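PDB 3OG2: beta-galactosidase from Trichoderma reesei, which probably hydrolyses terminal non-reducing beta-D-galactose residues in beta-D-galactosides, as a TIM-barrel enzyme of glycoside hydrolase family 35. Local coordinates for residues Asn310-Gly315 against Pro373-Ala378; Asp355-Ser360 against Ser554-Trp559; Gln365-Lys370 against Glu470-Asn475; Tyr572-Ser575 against Pro579-Val582. All coordinates share one frame; numbering follows the deposited sequence. Where two conformers were deposited one is given.

Contact 1 (Asn310-Gly315 against Pro373-Ala378); sequences NNMAAG and PGYITA. With GOL (glycerol), chain H.
The Schellman motif that closes helix 301-313 of the TIM barrel, with Gly315 leaving the helix at positive phi (78°), receives the phenol end of Tyr375 from the short helix 374-377. Inside the motif Gly315 N donates to Met312 O at 2.9 Å, and the same Met312 O lies at the edge of the Tyr375 ring, in its plane, 3.5 Å from Tyr375 CE1. The long ring reaches this far because Tyr375 CG stands anti to its backbone N (chi1 164°). Tyr375 OH lies 3.3 Å from both Met312 CA and Gly315 C and donates to the carbonyl of Val316, the next residue along. The side chain of Met312 crosses the tyrosine at about a right angle, touching it with CB, 4.0 Å from Tyr375 CE1, while its extended end runs off to Gln365 and Leu369 on helix 357-370. Leu369 also packs on Tyr375, as do Val41 of the barrel strand 38-47 and Leu399 of strand 394-400, so the ring lies between the end of a barrel helix and strand 394-400 of the following beta domain. A glycerol, probably left from the crystallisation liquor, lies over one face of the Tyr375 ring with its C3 and is also hydrogen-bonded to His31 ND1. Its O3 sits near two backbone acceptors, the carbonyls of Tyr375 and Ala378, and its O2 donates to Gly315 O over only 2.5 Å.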
# COMPACT_ATOMS: atom_id res chain seq x y z
N ASN A 310 -9.52 2.62 -19.30
CA ASN A 310 -9.44 1.49 -20.22
C ASN A 310 -9.98 0.21 -19.60
O ASN A 310 -10.42 -0.70 -20.32
CB ASN A 310 -7.97 1.31 -20.61
CG ASN A 310 -7.78 0.24 -21.64
OD1 ASN A 310 -8.32 0.37 -22.77
ND2 ASN A 310 -7.03 -0.80 -21.28
N ASN A 311 -9.95 0.06 -18.27
CA ASN A 311 -10.56 -1.08 -17.62
C ASN A 311 -12.08 -0.92 -17.57
O ASN A 311 -12.81 -1.91 -17.68
CB ASN A 311 -9.99 -1.24 -16.19
CG ASN A 311 -8.52 -1.62 -16.25
OD1 ASN A 311 -8.04 -2.23 -17.21
ND2 ASN A 311 -7.77 -1.23 -15.21
N MET A 312 -12.55 0.33 -17.39
CA MET A 312 -13.99 0.57 -17.52
C MET A 312 -14.44 0.28 -18.95
O MET A 312 -15.56 -0.18 -19.16
CB MET A 312 -14.32 2.03 -17.15
CG MET A 312 -13.87 2.29 -15.67
SD MET A 312 -14.02 4.06 -15.33
CE MET A 312 -12.83 4.21 -13.95
N ALA A 313 -13.54 0.53 -19.96
CA ALA A 313 -13.94 0.21 -21.36
C ALA A 313 -14.22 -1.28 -21.52
O ALA A 313 -14.98 -1.69 -22.41
CB ALA A 313 -12.82 0.66 -22.25
N ALA A 314 -13.60 -2.12 -20.69
CA ALA A 314 -13.79 -3.59 -20.71
C ALA A 314 -14.88 -4.02 -19.72
O ALA A 314 -15.11 -5.24 -19.58
CB ALA A 314 -12.49 -4.27 -20.41
N GLY A 315 -15.53 -3.10 -19.00
CA GLY A 315 -16.62 -3.43 -18.11
C GLY A 315 -16.16 -4.00 -16.80
O GLY A 315 -16.90 -4.79 -16.18
N PRO A 373 -25.26 3.37 -12.15
CA PRO A 373 -25.59 1.92 -12.19
C PRO A 373 -25.81 1.42 -13.61
O PRO A 373 -25.64 0.21 -13.83
CB PRO A 373 -26.90 1.83 -11.43
CG PRO A 373 -27.42 3.22 -11.35
CD PRO A 373 -26.25 4.15 -11.40
N GLY A 374 -26.10 2.25 -14.59
CA GLY A 374 -26.29 1.79 -15.93
C GLY A 374 -25.00 1.28 -16.50
O GLY A 374 -25.00 0.49 -17.46
N TYR A 375 -23.87 1.68 -15.94
CA TYR A 375 -22.59 1.11 -16.39
C TYR A 375 -22.53 -0.40 -16.20
O TYR A 375 -21.93 -1.15 -16.98
CB TYR A 375 -21.46 1.82 -15.62
CG TYR A 375 -20.11 1.10 -15.68
CD1 TYR A 375 -19.27 1.23 -16.77
CD2 TYR A 375 -19.70 0.30 -14.61
CE1 TYR A 375 -18.05 0.59 -16.83
CE2 TYR A 375 -18.48 -0.35 -14.64
CZ TYR A 375 -17.65 -0.21 -15.76
OH TYR A 375 -16.44 -0.81 -15.85
N ILE A 376 -23.16 -0.91 -15.16
CA ILE A 376 -23.06 -2.32 -14.82
C ILE A 376 -23.72 -3.17 -15.87
O ILE A 376 -23.22 -4.27 -16.17
CB ILE A 376 -23.69 -2.59 -13.46
CG1 ILE A 376 -22.91 -1.88 -12.36
CG2 ILE A 376 -23.72 -4.11 -13.26
CD1 ILE A 376 -23.58 -1.88 -11.01
N THR A 377 -24.86 -2.68 -16.41
CA THR A 377 -25.55 -3.66 -17.29
C THR A 377 -25.36 -3.29 -18.75
O THR A 377 -25.90 -4.04 -19.57
CB THR A 377 -27.01 -3.75 -16.87
OG1 THR A 377 -27.47 -2.39 -16.86
CG2 THR A 377 -27.20 -4.38 -15.49
N ALA A 378 -24.61 -2.25 -19.05
CA ALA A 378 -24.23 -1.95 -20.45
C ALA A 378 -23.29 -3.05 -20.90
O ALA A 378 -22.51 -3.61 -20.10
CB ALA A 378 -23.59 -0.58 -20.54
C1 GOL H . -21.15 -5.78 -18.09
O1 GOL H . -21.11 -7.19 -18.21
C2 GOL H . -20.04 -5.23 -17.23
O2 GOL H . -18.87 -6.03 -17.22
C3 GOL H . -19.94 -3.72 -17.15
O3 GOL H . -20.51 -3.07 -18.27

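Contact 2 (Asp355-Ser360 against Ser554-Trp559); sequences DREKYS and SAYNYW. With NAG (2-acetamido-2-deoxy-beta-D-glucopyranose), chain B; MAN (alpha-D-mannopyranose), chain C; BMA (beta-D-mannopyranose), chain D.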
# COMPACT_ATOMS: atom_id res chain seq x y z
N ASP A 355 -2.11 14.65 -1.00
CA ASP A 355 -1.85 15.78 -1.86
C ASP A 355 -1.46 15.37 -3.27
O ASP A 355 -1.50 16.23 -4.16
CB ASP A 355 -0.71 16.61 -1.24
CG ASP A 355 0.55 15.76 -1.26
OD1 ASP A 355 0.66 14.71 -0.65
OD2 ASP A 355 1.57 16.09 -1.97
N ARG A 356 -1.10 14.13 -3.56
CA ARG A 356 -0.68 13.80 -4.95
C ARG A 356 -1.86 13.98 -5.88
O ARG A 356 -3.02 13.63 -5.54
CB ARG A 356 -0.21 12.35 -5.05
CG ARG A 356 1.16 12.19 -4.34
CD ARG A 356 1.55 10.71 -4.35
NE ARG A 356 3.00 10.56 -4.13
CZ ARG A 356 3.58 9.52 -3.58
NH1 ARG A 356 2.88 8.47 -3.13
NH2 ARG A 356 4.92 9.50 -3.46
N GLU A 357 -1.60 14.53 -7.08
CA GLU A 357 -2.71 14.77 -8.02
C GLU A 357 -3.48 13.49 -8.32
O GLU A 357 -4.70 13.51 -8.53
CB GLU A 357 -2.17 15.40 -9.28
CG GLU A 357 -3.31 15.88 -10.20
CD GLU A 357 -2.92 16.97 -11.20
OE1 GLU A 357 -1.88 17.69 -11.00
OE2 GLU A 357 -3.65 17.15 -12.18
N LYS A 358 -2.74 12.36 -8.34
CA LYS A 358 -3.41 11.09 -8.66
C LYS A 358 -4.50 10.78 -7.65
O LYS A 358 -5.47 10.10 -7.98
CB LYS A 358 -2.41 9.90 -8.74
CG LYS A 358 -1.59 9.74 -7.47
CD LYS A 358 -0.57 8.63 -7.58
CE LYS A 358 -1.21 7.25 -7.79
NZ LYS A 358 -0.15 6.20 -7.98
N TYR A 359 -4.43 11.23 -6.41
CA TYR A 359 -5.54 11.03 -5.45
C TYR A 359 -6.80 11.69 -5.99
O TYR A 359 -7.90 11.11 -6.01
CB TYR A 359 -5.13 11.55 -4.05
CG TYR A 359 -6.28 11.40 -3.07
CD1 TYR A 359 -7.25 12.40 -2.91
CD2 TYR A 359 -6.38 10.22 -2.28
CE1 TYR A 359 -8.31 12.27 -2.04
CE2 TYR A 359 -7.44 10.08 -1.41
CZ TYR A 359 -8.40 11.11 -1.28
OH TYR A 359 -9.46 11.02 -0.43
N SER A 360 -6.66 13.00 -6.33
CA SER A 360 -7.87 13.74 -6.71
C SER A 360 -8.45 13.21 -8.01
O SER A 360 -9.68 13.17 -8.15
CB SER A 360 -7.53 15.23 -6.84
OG SER A 360 -6.99 15.71 -5.59
N SER A 554 -10.96 22.33 -10.62
CA SER A 554 -11.96 22.67 -9.59
C SER A 554 -12.64 21.41 -9.09
O SER A 554 -12.88 21.28 -7.87
CB SER A 554 -13.01 23.59 -10.21
OG SER A 554 -12.41 24.82 -10.50
N ALA A 555 -12.97 20.47 -9.98
CA ALA A 555 -13.64 19.23 -9.54
C ALA A 555 -12.81 18.45 -8.53
O ALA A 555 -13.31 17.77 -7.65
CB ALA A 555 -13.89 18.32 -10.75
N TYR A 556 -11.48 18.55 -8.63
CA TYR A 556 -10.60 17.89 -7.67
C TYR A 556 -10.92 18.30 -6.24
O TYR A 556 -10.61 17.54 -5.32
CB TYR A 556 -9.18 18.37 -7.93
CG TYR A 556 -8.43 17.71 -9.07
CD1 TYR A 556 -8.84 16.56 -9.73
CD2 TYR A 556 -7.20 18.31 -9.44
CE1 TYR A 556 -8.06 16.02 -10.77
CE2 TYR A 556 -6.41 17.75 -10.44
CZ TYR A 556 -6.85 16.61 -11.11
OH TYR A 556 -6.07 16.06 -12.10
N ASN A 557 -11.51 19.47 -6.03
CA ASN A 557 -11.80 19.92 -4.67
C ASN A 557 -13.23 19.67 -4.21
O ASN A 557 -13.62 20.16 -3.16
CB ASN A 557 -11.52 21.46 -4.58
CG ASN A 557 -10.05 21.72 -4.88
OD1 ASN A 557 -9.09 21.23 -4.30
ND2 ASN A 557 -9.90 22.60 -5.87
N TYR A 558 -14.00 18.91 -4.96
CA TYR A 558 -15.35 18.53 -4.54
C TYR A 558 -15.35 17.16 -3.85
O TYR A 558 -14.47 16.31 -4.12
CB TYR A 558 -16.30 18.43 -5.78
CG TYR A 558 -16.80 19.75 -6.30
CD1 TYR A 558 -15.90 20.70 -6.86
CD2 TYR A 558 -18.14 20.10 -6.32
CE1 TYR A 558 -16.39 21.91 -7.36
CE2 TYR A 558 -18.64 21.31 -6.81
CZ TYR A 558 -17.73 22.20 -7.33
OH TYR A 558 -18.20 23.43 -7.82
N TRP A 559 -16.35 16.96 -2.99
CA TRP A 559 -16.42 15.79 -2.15
C TRP A 559 -17.86 15.36 -2.06
O TRP A 559 -18.77 16.21 -2.14
CB TRP A 559 -15.91 16.13 -0.72
CG TRP A 559 -14.51 16.66 -0.72
CD1 TRP A 559 -14.17 17.98 -0.78
CD2 TRP A 559 -13.29 15.94 -0.68
NE1 TRP A 559 -12.79 18.13 -0.76
CE2 TRP A 559 -12.23 16.87 -0.71
CE3 TRP A 559 -12.98 14.55 -0.63
CZ2 TRP A 559 -10.88 16.52 -0.68
CZ3 TRP A 559 -11.63 14.22 -0.60
CH2 TRP A 559 -10.60 15.16 -0.62
C1 NAG B . -1.91 19.41 -4.99
C2 NAG B . -2.60 19.66 -6.33
C3 NAG B . -1.94 18.87 -7.44
C4 NAG B . -0.43 19.18 -7.46
C5 NAG B . 0.16 18.91 -6.06
C6 NAG B . 1.62 19.31 -5.94
C7 NAG B . -5.00 20.07 -5.98
C8 NAG B . -6.32 19.46 -5.62
N2 NAG B . -4.01 19.22 -6.21
O3 NAG B . -2.53 19.14 -8.67
O4 NAG B . 0.18 18.28 -8.39
O5 NAG B . -0.55 19.75 -5.13
O6 NAG B . 1.82 20.64 -6.36
O7 NAG B . -4.82 21.30 -5.91
C1 MAN C . -1.63 20.79 -12.26
C2 MAN C . -2.21 19.97 -13.41
C3 MAN C . -2.17 20.85 -14.68
C4 MAN C . -2.98 22.15 -14.42
C5 MAN C . -2.34 22.89 -13.23
C6 MAN C . -3.18 24.12 -12.87
O2 MAN C . -3.54 19.62 -13.09
O3 MAN C . -2.86 20.09 -15.72
O4 MAN C . -2.89 22.96 -15.57
O5 MAN C . -2.35 22.01 -12.10
O6 MAN C . -2.50 24.89 -11.87
C1 BMA D . 1.08 18.84 -9.20
C2 BMA D . 1.73 17.76 -10.08
C3 BMA D . 2.71 18.43 -11.05
C4 BMA D . 2.00 19.51 -11.88
C5 BMA D . 1.31 20.50 -10.91
C6 BMA D . 0.56 21.62 -11.59
O2 BMA D . 0.74 16.99 -10.78
O3 BMA D . 3.19 17.43 -11.93
O4 BMA D . 3.02 20.21 -12.62
O5 BMA D . 0.38 19.78 -10.05
O6 BMA D . -0.28 21.06 -12.64
O HOH W 1 -8.59 16.22 -3.47
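At the start of helix 357-370 the CA of Ser360 comes within 5.1 Å of that of Tyr556, which lies in a type I turn running from Ala555 to Tyr558. The CB of Ser360 sits over one face of the Tyr556 ring in a CH-pi contact, 3.8 Å from its centroid. Beyond the ring, Tyr556 OH donates to Glu357 OE2 at 2.7 Å, meeting the anti lone pair of that oxygen; the carboxylate is turned 73° from the ring plane. Glu357 reaches there with CG anti to its backbone N (chi1 -171°), and sugars of an attached glycan grip it as well: O2 of an alpha-mannose donates to Glu357 OE2 at 2.6 Å and O2 of the beta-mannose to Glu357 OE1 at 2.7 Å. With an alanine in place of Tyr556, Glu357 OE2 would probably lose its phenol donor and Ser360 CB the ring face it rests on. A water links Ser360 OG to Tyr556 O. Farther along, Tyr359 CE1 meets Trp559 CH2 at 4.0 Å, the two side chains crossing near a right angle, and Tyr359 OH bonds to Lys64 O. Helix 301-313 flanks Glu357 and Tyr556 through His301, while strand 558-559 pairs with 583-585 and Trp559 packs on strand 589-596.

Contact 3 (Gln365-Lys370 against Glu470-Asn475); sequences QGQFLK and EIFTWN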
# COMPACT_ATOMS: atom_id res chain seq x y z
N GLN A 365 -13.04 9.48 -10.54
CA GLN A 365 -13.50 8.20 -11.11
C GLN A 365 -14.36 7.41 -10.15
O GLN A 365 -15.39 6.85 -10.55
CB GLN A 365 -12.27 7.36 -11.48
CG GLN A 365 -11.40 8.03 -12.58
CD GLN A 365 -10.20 7.17 -12.91
OE1 GLN A 365 -10.15 5.95 -12.66
NE2 GLN A 365 -9.17 7.76 -13.46
N GLY A 366 -13.99 7.38 -8.85
CA GLY A 366 -14.83 6.66 -7.90
C GLY A 366 -16.20 7.30 -7.73
O GLY A 366 -17.24 6.61 -7.65
N GLN A 367 -16.23 8.64 -7.69
CA GLN A 367 -17.51 9.31 -7.52
C GLN A 367 -18.41 9.14 -8.74
O GLN A 367 -19.62 9.00 -8.59
CB GLN A 367 -17.27 10.79 -7.20
CG GLN A 367 -16.57 10.95 -5.84
CD GLN A 367 -17.41 10.46 -4.71
OE1 GLN A 367 -18.60 10.26 -4.66
NE2 GLN A 367 -16.67 10.21 -3.60
N PHE A 368 -17.83 9.09 -9.94
CA PHE A 368 -18.60 8.84 -11.15
C PHE A 368 -19.24 7.45 -11.11
O PHE A 368 -20.46 7.29 -11.36
CB PHE A 368 -17.67 8.98 -12.37
CG PHE A 368 -18.30 8.40 -13.63
CD1 PHE A 368 -19.46 8.92 -14.17
CD2 PHE A 368 -17.70 7.31 -14.24
CE1 PHE A 368 -20.08 8.36 -15.29
CE2 PHE A 368 -18.29 6.79 -15.37
CZ PHE A 368 -19.44 7.32 -15.91
N LEU A 369 -18.42 6.42 -10.81
CA LEU A 369 -18.97 5.06 -10.95
C LEU A 369 -20.09 4.83 -9.94
O LEU A 369 -21.07 4.15 -10.28
CB LEU A 369 -17.88 4.01 -10.80
CG LEU A 369 -16.96 3.86 -12.04
CD1 LEU A 369 -15.85 2.90 -11.76
CD2 LEU A 369 -17.79 3.36 -13.25
N LYS A 370 -19.99 5.40 -8.73
CA LYS A 370 -21.00 5.05 -7.73
C LYS A 370 -22.36 5.68 -7.99
O LYS A 370 -23.33 5.31 -7.33
CB LYS A 370 -20.47 5.31 -6.35
CG LYS A 370 -20.31 6.80 -6.02
CD LYS A 370 -19.68 6.95 -4.60
CE LYS A 370 -20.59 6.40 -3.55
NZ LYS A 370 -20.17 6.73 -2.14
N GLU A 470 -17.56 15.03 -18.47
CA GLU A 470 -17.63 13.90 -17.56
C GLU A 470 -18.43 14.23 -16.33
O GLU A 470 -18.53 15.38 -15.90
CB GLU A 470 -16.17 13.49 -17.23
CG GLU A 470 -15.53 12.92 -18.53
CD GLU A 470 -14.17 12.30 -18.30
OE1 GLU A 470 -13.17 13.07 -18.16
OE2 GLU A 470 -14.13 11.04 -18.28
N ILE A 471 -19.06 13.21 -15.78
CA ILE A 471 -19.90 13.37 -14.61
C ILE A 471 -19.05 13.13 -13.37
O ILE A 471 -18.37 12.10 -13.27
CB ILE A 471 -21.04 12.35 -14.66
CG1 ILE A 471 -22.02 12.68 -15.77
CG2 ILE A 471 -21.81 12.28 -13.33
CD1 ILE A 471 -22.16 11.72 -16.86
N PHE A 472 -19.06 14.07 -12.46
CA PHE A 472 -18.44 13.90 -11.14
C PHE A 472 -19.44 13.24 -10.18
O PHE A 472 -19.15 12.22 -9.57
CB PHE A 472 -17.92 15.26 -10.61
CG PHE A 472 -17.46 15.09 -9.18
CD1 PHE A 472 -16.27 14.39 -8.91
CD2 PHE A 472 -18.19 15.62 -8.13
CE1 PHE A 472 -15.86 14.24 -7.59
CE2 PHE A 472 -17.76 15.46 -6.81
CZ PHE A 472 -16.58 14.78 -6.54
N THR A 473 -20.63 13.81 -10.05
CA THR A 473 -21.66 13.23 -9.20
C THR A 473 -23.00 13.80 -9.59
O THR A 473 -23.07 14.81 -10.35
CB THR A 473 -21.38 13.48 -7.70
OG1 THR A 473 -22.16 12.57 -6.92
CG2 THR A 473 -21.75 14.90 -7.27
N TRP A 474 -24.05 13.20 -9.07
CA TRP A 474 -25.37 13.86 -9.15
C TRP A 474 -26.17 13.30 -7.99
O TRP A 474 -25.87 12.20 -7.52
CB TRP A 474 -26.08 13.63 -10.49
CG TRP A 474 -26.43 12.19 -10.72
CD1 TRP A 474 -25.65 11.28 -11.38
CD2 TRP A 474 -27.61 11.49 -10.31
NE1 TRP A 474 -26.27 10.05 -11.40
CE2 TRP A 474 -27.46 10.15 -10.75
CE3 TRP A 474 -28.75 11.90 -9.59
CZ2 TRP A 474 -28.46 9.23 -10.50
CZ3 TRP A 474 -29.74 10.95 -9.33
CH2 TRP A 474 -29.57 9.62 -9.80
N ASN A 475 -27.18 14.06 -7.52
CA ASN A 475 -28.09 13.50 -6.55
C ASN A 475 -29.40 14.27 -6.62
O ASN A 475 -29.47 15.42 -7.03
CB ASN A 475 -27.50 13.58 -5.10
CG ASN A 475 -28.06 12.41 -4.30
OD1 ASN A 475 -29.12 11.78 -4.63
ND2 ASN A 475 -27.37 11.99 -3.28
O HOH W 2 -20.68 10.34 -6.41
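Apolar packing carries most of this crossing of helix 365-370 over strand 470-475, whose axes pass 6.4 Å apart at 55°. Gln367 CB stands over one face of the Phe472 ring, 4.2 Å from its centroid, in a CH-pi contact; the two side chains run side by side in the same direction. Although the CB of Phe472 points away from the helix, CG anti to the backbone N (chi1 172°) brings the ring back to Gln367. Phe368 CD1 touches Ile471 CB at 3.8 Å; the same phenylalanine also sets its CB 3.3 Å from a backbone carbonyl, Ile471 O. An alanine at Phe472 would probably leave a gap beside Gln367 CB and strip Tyr558 of a packing partner. Polar contact is indirect: one water donates to both Gln367 O (2.8 Å) and Gln367 OE1 and accepts from Thr473 OG1 at 2.7 Å. The glutamine chain, bent at chi2, brings OE1 round to this water, while NE2 bonds to Ala67 O. In the backbone, Phe472 and Thr473 both bond with Val484, consistent with a classic beta bulge. Strand 470-476 is an edge strand of a five-stranded sheet, paired with 481-487, and its Glu470 makes a salt bridge to Lys309 on helix 301-313.

Contact 4 (Tyr572-Ser575 against Pro579-Val582); sequences YGSS and PDSV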
# COMPACT_ATOMS: atom_id res chain seq x y z
N TYR A 572 -22.69 2.83 6.25
CA TYR A 572 -22.84 2.38 4.86
C TYR A 572 -23.98 3.13 4.21
O TYR A 572 -24.24 2.89 3.00
CB TYR A 572 -23.09 0.85 4.83
CG TYR A 572 -21.90 0.07 5.35
CD1 TYR A 572 -21.75 -0.26 6.70
CD2 TYR A 572 -20.91 -0.35 4.44
CE1 TYR A 572 -20.65 -0.96 7.13
CE2 TYR A 572 -19.79 -1.07 4.86
CZ TYR A 572 -19.67 -1.37 6.22
OH TYR A 572 -18.59 -2.09 6.66
N GLY A 573 -24.63 4.08 4.91
CA GLY A 573 -25.55 4.97 4.25
C GLY A 573 -26.81 4.30 3.75
O GLY A 573 -27.20 3.21 4.20
N SER A 574 -27.46 4.96 2.78
CA SER A 574 -28.78 4.47 2.36
C SER A 574 -28.68 3.33 1.34
O SER A 574 -29.64 2.55 1.22
CB SER A 574 -29.63 5.58 1.79
OG SER A 574 -28.97 6.10 0.62
N SER A 575 -27.57 3.26 0.66
CA SER A 575 -27.36 2.26 -0.41
C SER A 575 -25.89 2.37 -0.81
O SER A 575 -25.23 3.36 -0.44
CB SER A 575 -28.29 2.49 -1.61
OG SER A 575 -28.13 3.79 -2.13
N PRO A 579 -26.06 6.75 -3.21
CA PRO A 579 -26.46 6.93 -1.80
C PRO A 579 -26.92 8.34 -1.52
O PRO A 579 -26.54 9.33 -2.19
CB PRO A 579 -25.13 6.74 -1.05
CG PRO A 579 -24.10 7.24 -2.05
CD PRO A 579 -24.60 6.67 -3.34
N ASP A 580 -27.71 8.52 -0.47
CA ASP A 580 -28.01 9.87 0.02
C ASP A 580 -26.69 10.51 0.42
O ASP A 580 -25.80 9.86 1.00
CB ASP A 580 -28.91 9.77 1.25
CG ASP A 580 -30.31 9.29 0.92
OD1 ASP A 580 -30.66 9.16 -0.26
OD2 ASP A 580 -31.05 9.05 1.90
N SER A 581 -26.53 11.77 0.09
CA SER A 581 -25.23 12.42 0.26
C SER A 581 -25.39 13.94 0.48
O SER A 581 -26.52 14.44 0.39
CB SER A 581 -24.38 12.19 -1.00
OG SER A 581 -24.91 12.95 -2.09
N VAL A 582 -24.29 14.62 0.74
CA VAL A 582 -24.23 16.07 0.59
C VAL A 582 -22.99 16.32 -0.25
O VAL A 582 -22.00 15.57 -0.18
CB VAL A 582 -24.15 16.83 1.92
CG1 VAL A 582 -25.31 16.48 2.84
CG2 VAL A 582 -22.82 16.56 2.61
O HOH W 3 -26.31 7.51 2.44
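Ser574 OG accepts a nearly straight hydrogen bond from Asp580 N, 2.9 Å long with an angle of 172° at the hydrogen. The hydroxyl is set for it by chi1 of 62°, which tucks OG between the backbone N and the carbonyl carbon. A water makes a second link between the same residues, accepting from Ser574 N at 2.8 Å and donating to Asp580 O, also at 2.8 Å. Beside these bonds the Pro579 ring closes up by van der Waals contact, its CB 3.4 Å from Ser575 O. Ser575 turns its own OG to Met577 O, inside the short connection between the segments, which helps fold this irregular loop back on itself. One shell farther out, Gly573 takes a positive phi of 68° where the chain bends in, and Tyr572 before it stacks on Tyr110 and bonds to Ile109 O, tying the loop to the barrel. In 579-582, Asp580 makes backbone hydrogen bonds with Leu563, and Asn475 ND2 reaches Pro579 O and Ser581 OG. Between the segments the bonds thus run through backbone groups, one hydroxyl and one water; the Asp580 carboxylate lies near Ser574 without a hydrogen bond to it, its OD1 3.6 Å from Ser574 OG, so no charged pair links the segments.

Overall arrangement
Contacts 1 to 3 gather round the seam between the TIM barrel and the beta domains that follow it. Helix 357-370 gives its start to contact 2 and its end to contact 3, their centres 13 Å apart, and contact 3 is nested inside the chain loop that contact 2 closes. Contact 1, its centre also 13 Å from that of contact 3, touches it through Met312 and Tyr375 on Leu369. Contact 4 comes last in the chain; its centre is 14 Å from that of contact 3, which it also touches where Lys370 packs on Pro579. Because the segments of contacts 1 and 2 alternate along the chain, the two contacts cross, so the end of the barrel and the beta domains are joined at several points.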